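Glutathione S-transferase (Natrialba magadii ATCC 43099, PDB 6GZF) probably acts as a Xi-class glutathione transferase, consistent with a glutathionyl-hydroquinone reductase that uses glutathione to reduce glutathionyl-hydroquinones to hydroquinones. Local coordinates at residues A[196-201]-A[205-210]; A[213-218]-A[248-253]. One frame throughout, in Å; residues are numbered along the deposited sequence.

Overall arrangement
Both contacts involve helix 204-224, and they follow each other along the chain with centres about 13 Å apart. Contact 1 joins the beginning of this helix to the preceding helix 194-199; it is partly buried, with a charged pair at its outer side and small methyl groups beneath. Contact 2 lies about two turns further on, where the same helix meets the short helix 250-254; all four touching residues are buried and every contact between side chains is apolar. Area and spacing differ too: 327 Å² is buried in contact 1, where backbones come close, against 134 Å² in contact 2, where long side chains bridge well-separated backbones. Both lie within the helical C-terminal region of the transferase.

Contact 1. Residues A[196-201]-A[205-210]; sequences YRAGFA and EPYDEA
Arg197 reaches from helix 194-199 across Ala210 on helix 204-224. CB of Arg197 passes the methyl group of Ala210, and CG of Arg197 comes to 3.7 Å from CB of Ala210. With CG anti to the backbone N (chi1 176°) and the chain stretched as far as NE, the guanidinium is carried past Ala210 to Glu209. There NH1 of Arg197 makes a salt bridge to OE1 of Glu209 at 3.3 Å. Its N-H...O angle of 134° marks the hydrogen bond as weak, and the two planar groups are turned 61° apart, although OE1 sits at the guanidinium edge. NH2 of Arg197 rests 3.5 Å from CA of Ala210, while Pro206 O lies over one guanidinium face.

Further in, CB of Ala198 packs 3.9 Å from CB of Ala210. CB of Ala201, just past the helix end, lies 3.7 Å from CB of Tyr207. Tyr207 turns its ring edge to the carbonyl of Ala198, and its hydroxyl bonds to Met259 O and to the backbone N of Arg312 of the second subunit. Small residues thus let two consecutive helices of the all-helical GST C-terminal domain pack across a short turn, beside Tyr196, the predicted proton donor/acceptor.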
loop_
_atom_site.group_PDB
_atom_site.type_symbol
_atom_site.label_atom_id
_atom_site.label_comp_id
_atom_site.label_asym_id
_atom_site.label_seq_id
_atom_site.Cartn_x
_atom_site.Cartn_y
_atom_site.Cartn_z
ATOM N N TYR A 196 12.870 1.626 -3.300
ATOM C CA TYR A 196 12.913 3.056 -3.014
ATOM C C TYR A 196 12.691 3.875 -4.278
ATOM O O TYR A 196 12.133 4.971 -4.230
ATOM C CB TYR A 196 14.245 3.438 -2.364
ATOM C CG TYR A 196 14.438 2.847 -0.987
ATOM C CD1 TYR A 196 14.984 1.581 -0.823
ATOM C CD2 TYR A 196 14.067 3.554 0.149
ATOM C CE1 TYR A 196 15.157 1.037 0.435
ATOM C CE2 TYR A 196 14.236 3.019 1.411
ATOM C CZ TYR A 196 14.782 1.761 1.548
ATOM O OH TYR A 196 14.951 1.227 2.803
ATOM N N ARG A 197 13.130 3.335 -5.410
ATOM C CA ARG A 197 12.907 3.977 -6.699
ATOM C C ARG A 197 11.418 3.980 -7.018
ATOM O O ARG A 197 10.891 4.944 -7.571
ATOM C CB ARG A 197 13.697 3.267 -7.800
ATOM C CG ARG A 197 13.453 3.805 -9.202
ATOM C CD ARG A 197 14.572 3.398 -10.147
ATOM N NE ARG A 197 14.251 3.681 -11.543
ATOM C CZ ARG A 197 13.941 2.750 -12.441
ATOM N NH1 ARG A 197 13.664 3.097 -13.691
ATOM N NH2 ARG A 197 13.916 1.471 -12.091
ATOM N N ALA A 198 10.744 2.895 -6.652
ATOM C CA ALA A 198 9.306 2.782 -6.845
ATOM C C ALA A 198 8.550 3.650 -5.843
ATOM O O ALA A 198 7.532 4.254 -6.176
ATOM C CB ALA A 198 8.869 1.330 -6.724
ATOM N N GLY A 199 9.060 3.710 -4.616
ATOM C CA GLY A 199 8.401 4.434 -3.544
ATOM C C GLY A 199 8.464 5.944 -3.673
ATOM O O GLY A 199 7.467 6.633 -3.459
ATOM N N PHE A 200 9.638 6.462 -4.017
ATOM C CA PHE A 200 9.821 7.901 -4.167
ATOM C C PHE A 200 9.621 8.336 -5.615
ATOM O O PHE A 200 9.972 9.455 -5.990
ATOM C CB PHE A 200 11.210 8.323 -3.683
ATOM C CG PHE A 200 11.522 7.888 -2.281
ATOM C CD1 PHE A 200 10.553 7.938 -1.293
ATOM C CD2 PHE A 200 12.783 7.426 -1.952
ATOM C CE1 PHE A 200 10.838 7.535 -0.002
ATOM C CE2 PHE A 200 13.075 7.021 -0.664
ATOM C CZ PHE A 200 12.101 7.074 0.312
ATOM N N ALA A 201 9.057 7.443 -6.425
ATOM C CA ALA A 201 8.776 7.743 -7.825
ATOM C C ALA A 201 7.825 8.927 -7.940
ATOM O O ALA A 201 6.821 8.998 -7.233
ATOM C CB ALA A 201 8.193 6.526 -8.524
ATOM N N GLU A 205 5.978 6.416 -15.484
ATOM C CA GLU A 205 6.903 5.546 -16.212
ATOM C C GLU A 205 8.091 5.055 -15.363
ATOM O O GLU A 205 8.431 3.877 -15.433
ATOM C CB GLU A 205 7.414 6.248 -17.477
ATOM C CG GLU A 205 6.340 6.997 -18.251
ATOM C CD GLU A 205 6.352 6.669 -19.731
ATOM O OE1 GLU A 205 6.731 7.549 -20.534
ATOM O OE2 GLU A 205 5.979 5.532 -20.090
ATOM N N PRO A 206 8.730 5.939 -14.568
ATOM C CA PRO A 206 9.786 5.412 -13.690
ATOM C C PRO A 206 9.273 4.389 -12.678
ATOM O O PRO A 206 9.954 3.395 -12.427
ATOM C CB PRO A 206 10.300 6.662 -12.973
ATOM C CG PRO A 206 9.998 7.772 -13.909
ATOM C CD PRO A 206 8.697 7.412 -14.545
ATOM N N TYR A 207 8.095 4.632 -12.108
ATOM C CA TYR A 207 7.487 3.689 -11.174
ATOM C C TYR A 207 7.235 2.342 -11.840
ATOM O O TYR A 207 7.528 1.292 -11.268
ATOM C CB TYR A 207 6.176 4.250 -10.614
ATOM C CG TYR A 207 5.338 3.236 -9.863
ATOM C CD1 TYR A 207 5.541 3.004 -8.510
ATOM C CD2 TYR A 207 4.335 2.519 -10.507
ATOM C CE1 TYR A 207 4.777 2.080 -7.819
ATOM C CE2 TYR A 207 3.568 1.593 -9.825
ATOM C CZ TYR A 207 3.792 1.379 -8.483
ATOM O OH TYR A 207 3.028 0.458 -7.803
ATOM N N ASP A 208 6.681 2.385 -13.049
ATOM C CA ASP A 208 6.345 1.176 -13.794
ATOM C C ASP A 208 7.564 0.283 -14.009
ATOM O O ASP A 208 7.494 -0.930 -13.816
ATOM C CB ASP A 208 5.721 1.541 -15.144
ATOM C CG ASP A 208 4.383 2.239 -14.997
ATOM O OD1 ASP A 208 3.716 2.036 -13.961
ATOM O OD2 ASP A 208 3.999 2.991 -15.918
ATOM N N GLU A 209 8.677 0.890 -14.406
ATOM C CA GLU A 209 9.917 0.152 -14.621
ATOM C C GLU A 209 10.468 -0.404 -13.313
ATOM O O GLU A 209 10.918 -1.549 -13.256
ATOM C CB GLU A 209 10.965 1.043 -15.287
ATOM C CG GLU A 209 10.641 1.428 -16.718
ATOM C CD GLU A 209 11.626 2.433 -17.283
ATOM O OE1 GLU A 209 12.794 2.434 -16.840
ATOM O OE2 GLU A 209 11.234 3.225 -18.167
ATOM N N ALA A 210 10.428 0.416 -12.267
ATOM C CA ALA A 210 10.950 0.028 -10.961
ATOM C C ALA A 210 10.190 -1.163 -10.389
ATOM O O ALA A 210 10.776 -2.026 -9.738
ATOM C CB ALA A 210 10.891 1.204 -9.999
#

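Contact 2. Residues A[213-218]-A[248-253]; sequences ELFGAL and VRFDNV
The backbone N of Leu218 donates to O of Leu214 at 2.9 Å, a helical bond that fixes one turn between the two leucines whose methyl groups meet Phe250. This is a bond within helix 204-224; the contact with 248-253 itself is made by carbon atoms. The closest pair of CA atoms, those of Leu218 and Phe250, is 11.5 Å apart, which means that side chains have to span the gap.

Phe250 does most of the spanning. Its CG stands anti to the backbone N (chi1 -159°), and the ring reaches out to meet the leucines coming from the opposite direction. CD2 of Leu214 lies 4.0 Å from CE2 of Phe250, near the ring plane. From the next turn, CD1 of Leu218 approaches the same CE2 of Phe250 obliquely, at 3.9 Å. Phe215 crosses at a slant and brings its CZ to 3.5 Å from CZ of Phe250, at the edge of the Phe250 ring. The two ring planes are nearly perpendicular (88°), with centroids 5.7 Å apart.

Val195 of helix 194-199 touches both Leu214 and Phe250, and Ile265 also packs on Phe250. The neighbouring Asp251 accepts bonds from the backbone N atoms of Ile265 and Arg266. An alanine in place of Phe250 would probably leave Leu214, Phe215 and Leu218 without their shared partner and open a gap between the two helices. Carbon contacts alone make this interface, so its fit depends on shape and burial, while the polar bonds of Asp251 hold the short helix to the loop that follows, close to Tyr254, which is predicted to lower the pKa of the active-site cysteine.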
loop_
_atom_site.group_PDB
_atom_site.type_symbol
_atom_site.label_atom_id
_atom_site.label_comp_id
_atom_site.label_asym_id
_atom_site.label_seq_id
_atom_site.Cartn_x
_atom_site.Cartn_y
_atom_site.Cartn_z
ATOM N N GLU A 213 10.814 -4.397 -12.977
ATOM C CA GLU A 213 12.141 -4.966 -12.767
ATOM C C GLU A 213 12.250 -5.663 -11.416
ATOM O O GLU A 213 12.902 -6.701 -11.295
ATOM C CB GLU A 213 13.210 -3.876 -12.876
ATOM C CG GLU A 213 13.577 -3.500 -14.300
ATOM C CD GLU A 213 14.991 -3.914 -14.662
ATOM O OE1 GLU A 213 15.772 -4.237 -13.741
ATOM O OE2 GLU A 213 15.322 -3.918 -15.867
ATOM N N LEU A 214 11.607 -5.087 -10.405
ATOM C CA LEU A 214 11.660 -5.612 -9.044
ATOM C C LEU A 214 11.076 -7.017 -8.939
ATOM O O LEU A 214 11.767 -7.956 -8.545
ATOM C CB LEU A 214 10.923 -4.672 -8.087
ATOM C CG LEU A 214 10.634 -5.154 -6.663
ATOM C CD1 LEU A 214 11.912 -5.546 -5.936
ATOM C CD2 LEU A 214 9.886 -4.078 -5.892
ATOM N N PHE A 215 9.800 -7.155 -9.286
ATOM C CA PHE A 215 9.115 -8.436 -9.166
ATOM C C PHE A 215 9.598 -9.430 -10.215
ATOM O O PHE A 215 9.415 -10.639 -10.068
ATOM C CB PHE A 215 7.603 -8.238 -9.266
ATOM C CG PHE A 215 6.991 -7.672 -8.018
ATOM C CD1 PHE A 215 6.566 -8.510 -7.000
ATOM C CD2 PHE A 215 6.859 -6.304 -7.853
ATOM C CE1 PHE A 215 6.008 -7.994 -5.845
ATOM C CE2 PHE A 215 6.303 -5.781 -6.700
ATOM C CZ PHE A 215 5.878 -6.629 -5.694
ATOM N N GLY A 216 10.215 -8.916 -11.273
ATOM C CA GLY A 216 10.870 -9.766 -12.247
ATOM C C GLY A 216 12.101 -10.388 -11.620
ATOM O O GLY A 216 12.357 -11.583 -11.773
ATOM N N ALA A 217 12.859 -9.568 -10.898
ATOM C CA ALA A 217 14.056 -10.027 -10.203
ATOM C C ALA A 217 13.705 -11.002 -9.083
ATOM O O ALA A 217 14.400 -11.996 -8.874
ATOM C CB ALA A 217 14.832 -8.842 -9.649
ATOM N N LEU A 218 12.624 -10.708 -8.368
ATOM C CA LEU A 218 12.175 -11.556 -7.268
ATOM C C LEU A 218 11.722 -12.925 -7.768
ATOM O O LEU A 218 11.939 -13.940 -7.105
ATOM C CB LEU A 218 11.040 -10.876 -6.499
ATOM C CG LEU A 218 11.438 -9.662 -5.659
ATOM C CD1 LEU A 218 10.206 -8.963 -5.105
ATOM C CD2 LEU A 218 12.375 -10.078 -4.533
ATOM N N VAL A 248 12.839 -8.635 4.504
ATOM C CA VAL A 248 12.288 -8.567 5.854
ATOM C C VAL A 248 11.408 -7.328 6.038
ATOM O O VAL A 248 10.577 -7.274 6.945
ATOM C CB VAL A 248 13.416 -8.573 6.918
ATOM C CG1 VAL A 248 14.112 -7.220 6.976
ATOM C CG2 VAL A 248 12.868 -8.955 8.286
ATOM N N ARG A 249 11.578 -6.344 5.161
ATOM C CA ARG A 249 10.829 -5.095 5.255
ATOM C C ARG A 249 9.771 -4.965 4.164
ATOM O O ARG A 249 9.061 -3.962 4.098
ATOM C CB ARG A 249 11.783 -3.901 5.180
ATOM C CG ARG A 249 12.701 -3.759 6.376
ATOM C CD ARG A 249 13.715 -2.648 6.161
ATOM N NE ARG A 249 14.385 -2.278 7.403
ATOM C CZ ARG A 249 15.422 -2.932 7.916
ATOM N NH1 ARG A 249 15.910 -3.999 7.296
ATOM N NH2 ARG A 249 15.968 -2.524 9.052
ATOM N N PHE A 250 9.663 -5.982 3.318
ATOM C CA PHE A 250 8.837 -5.888 2.119
ATOM C C PHE A 250 7.337 -5.889 2.415
ATOM O O PHE A 250 6.614 -5.002 1.964
ATOM C CB PHE A 250 9.172 -7.033 1.161
ATOM C CG PHE A 250 8.765 -6.774 -0.266
ATOM C CD1 PHE A 250 7.450 -6.930 -0.670
ATOM C CD2 PHE A 250 9.704 -6.379 -1.204
ATOM C CE1 PHE A 250 7.079 -6.692 -1.979
ATOM C CE2 PHE A 250 9.338 -6.140 -2.514
ATOM C CZ PHE A 250 8.025 -6.296 -2.902
ATOM N N ASP A 251 6.875 -6.882 3.167
ATOM C CA ASP A 251 5.441 -7.080 3.366
ATOM C C ASP A 251 4.832 -6.149 4.411
ATOM O O ASP A 251 3.615 -5.972 4.452
ATOM C CB ASP A 251 5.164 -8.536 3.747
ATOM C CG ASP A 251 5.386 -9.490 2.590
ATOM O OD1 ASP A 251 5.965 -9.057 1.571
ATOM O OD2 ASP A 251 4.980 -10.666 2.696
ATOM N N ASN A 252 5.670 -5.554 5.253
ATOM C CA ASN A 252 5.185 -4.623 6.267
ATOM C C ASN A 252 5.296 -3.169 5.822
ATOM O O ASN A 252 4.579 -2.303 6.322
ATOM C CB ASN A 252 5.942 -4.817 7.584
ATOM C CG ASN A 252 5.278 -5.834 8.496
ATOM O OD1 ASN A 252 5.611 -7.018 8.471
ATOM N ND2 ASN A 252 4.335 -5.371 9.310
ATOM N N VAL A 253 6.199 -2.903 4.883
ATOM C CA VAL A 253 6.472 -1.533 4.462
ATOM C C VAL A 253 6.448 -1.346 2.944
ATOM O O VAL A 253 5.589 -0.642 2.415
ATOM C CB VAL A 253 7.839 -1.053 4.989
ATOM C CG1 VAL A 253 8.190 0.300 4.397
ATOM C CG2 VAL A 253 7.835 -0.993 6.508
#